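Local coordinates for AT5g51720/MIO24_14 (Arabidopsis thaliana, PDB 3S2R), which carries a [2Fe-2S] cluster in each subunit of its homodimer and acts as an iron-sulfur transfer protein in plant development, senescence and iron metabolism, at the interface of chains A and B. Residues are numbered along the deposited sequence; one frame, centred on the assembly and turned at random. Chains: chain A/B, AT5g51720/MIO24_14.

The interface of chains A and B. Residues chain A 32-34, 49, 52, 57-58; chain B 50, 76-78.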
# COMPACT_ATOMS: atom_id res chain seq x y z
N VAL A 32 9.21 7.53 -1.45
CA VAL A 32 8.06 8.16 -2.12
C VAL A 32 6.91 8.29 -1.13
O VAL A 32 6.37 7.31 -0.64
CB VAL A 32 7.62 7.33 -3.36
CG1 VAL A 32 6.37 7.87 -3.97
CG2 VAL A 32 8.77 7.24 -4.38
N VAL A 33 6.58 9.54 -0.83
CA VAL A 33 5.52 9.91 0.05
C VAL A 33 4.55 10.81 -0.71
O VAL A 33 4.96 11.56 -1.61
CB VAL A 33 6.07 10.58 1.30
CG1 VAL A 33 5.01 11.04 2.18
CG2 VAL A 33 6.87 9.61 2.13
N ASP A 34 3.26 10.69 -0.44
CA ASP A 34 2.23 11.56 -1.03
C ASP A 34 1.35 12.01 0.08
O ASP A 34 1.15 11.28 1.06
CB ASP A 34 1.44 10.82 -2.09
CG ASP A 34 2.32 10.39 -3.25
OD1 ASP A 34 2.60 11.29 -4.08
OD2 ASP A 34 2.66 9.19 -3.37
N CYS A 49 -3.64 4.04 -4.36
CA CYS A 49 -2.90 2.85 -4.70
C CYS A 49 -1.97 2.42 -3.58
O CYS A 49 -1.18 3.22 -3.03
CB CYS A 49 -2.07 3.13 -5.95
SG CYS A 49 -1.16 1.72 -6.61
N TRP A 52 1.64 0.04 -6.20
CA TRP A 52 2.74 0.66 -6.95
C TRP A 52 2.72 0.31 -8.45
O TRP A 52 3.76 0.42 -9.11
CB TRP A 52 4.11 0.33 -6.31
CG TRP A 52 4.13 0.82 -4.92
CD1 TRP A 52 3.65 0.18 -3.82
CD2 TRP A 52 4.62 2.10 -4.47
NE1 TRP A 52 3.79 0.98 -2.72
CE2 TRP A 52 4.39 2.17 -3.08
CE3 TRP A 52 5.23 3.20 -5.09
CZ2 TRP A 52 4.73 3.30 -2.32
CZ3 TRP A 52 5.62 4.29 -4.32
CH2 TRP A 52 5.36 4.33 -2.96
N PHE A 57 -0.83 6.65 -10.20
CA PHE A 57 -0.26 6.70 -8.88
C PHE A 57 -0.04 8.16 -8.45
O PHE A 57 0.49 8.95 -9.21
CB PHE A 57 1.06 5.93 -8.85
CG PHE A 57 1.55 5.68 -7.46
CD1 PHE A 57 1.18 4.53 -6.83
CD2 PHE A 57 2.37 6.62 -6.81
CE1 PHE A 57 1.54 4.30 -5.51
CE2 PHE A 57 2.75 6.39 -5.44
CZ PHE A 57 2.36 5.21 -4.84
N PRO A 58 -0.48 8.58 -7.25
CA PRO A 58 -0.89 7.77 -6.11
C PRO A 58 -2.35 7.29 -6.11
O PRO A 58 -2.70 6.58 -5.18
CB PRO A 58 -0.61 8.71 -4.93
CG PRO A 58 -0.89 10.11 -5.51
CD PRO A 58 -0.27 10.00 -6.89
N ARG B 50 1.91 1.82 2.60
CA ARG B 50 1.88 1.35 1.20
C ARG B 50 2.92 0.28 0.93
O ARG B 50 3.18 -0.04 -0.23
CB ARG B 50 2.04 2.53 0.26
CG ARG B 50 0.92 3.60 0.46
CD ARG B 50 0.90 4.64 -0.62
NE ARG B 50 2.11 5.48 -0.58
CZ ARG B 50 2.29 6.55 -1.34
NH1 ARG B 50 1.32 6.99 -2.14
NH2 ARG B 50 3.44 7.22 -1.29
N GLY B 76 7.08 4.43 0.48
CA GLY B 76 6.77 5.20 1.66
C GLY B 76 5.29 5.43 1.79
O GLY B 76 4.52 5.04 0.91
N PRO B 77 4.87 6.06 2.88
CA PRO B 77 3.46 6.09 3.22
C PRO B 77 2.67 7.22 2.52
O PRO B 77 3.23 8.13 1.88
CB PRO B 77 3.48 6.42 4.74
CG PRO B 77 4.76 7.17 4.94
CD PRO B 77 5.71 6.46 4.04
N LEU B 78 1.37 7.09 2.62
CA LEU B 78 0.39 8.13 2.24
C LEU B 78 0.00 8.92 3.47
O LEU B 78 -0.41 8.34 4.47
CB LEU B 78 -0.82 7.43 1.62
CG LEU B 78 -1.89 8.40 1.10
CD1 LEU B 78 -1.41 9.11 -0.17
CD2 LEU B 78 -3.16 7.59 0.76
O HOH W 1 -1.23 5.94 -2.80
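A:Asp34, opening strand 34-37, pairs as a parallel beta bridge with B:Leu78 at the head of strand 78-81, and the weak bond from A:Asp34 N to B:Pro77 O (3.5 Å) fits that register. Beside this bridge B:Arg50 reaches into chain A and has the most surface hidden in the patch, 84 Å². Its chain bends at chi3 (-67°), which turns the guanidinium toward the A:Asp34 carboxylate. B:Arg50 NH1 lies 2.8 Å from A:Asp34 OD2, a salt bridge, and NH2 bonds to the same oxygen, an end-on grip on one atom. OD2 is met on its anti side by nitrogens standing off the carboxylate plane, yet lies in the guanidinium plane; the carboxylate and guanidinium planes are 78° apart.

Within chain B, B:Arg50 NE donates to B:Gly76 O at 2.9 Å, with the oxygen in the guanidinium plane and the donor slightly tilted from the carbonyl plane, and NH2 adds a longer bond from above that carbonyl's plane; together they restrain the rotation of the guanidinium. A:Phe57 brings its ring tip over one face, CZ lying 3.4 Å above the B:Arg50 guanidinium plane near the rim, with the ring turned 36° from it. B:Arg50 NH1 also bonds to the oxygen of water 1, 2.8 Å away, that links it to A:Cys49 O and A:Pro58 O. At the base of the arginine, A:Trp52 NE1 donates to the backbone B:Arg50 O at 2.8 Å, a nearly straight bond, while A:Trp52 CZ2 of the indole packs against B:Arg50 CB at 3.8 Å.

An alanine in place of B:Arg50 would probably leave the A:Asp34 carboxylate without its cationic mate and open a gap beside A:Phe57. This patch, with its two-fold twin, forms part of the homodimer interface of NEET's CDGSH-type iron-sulfur domain; its water bonds to the carbonyl oxygen of cluster ligand A:Cys49, which may couple the dimer contact to the [2Fe-2S] cluster's surroundings.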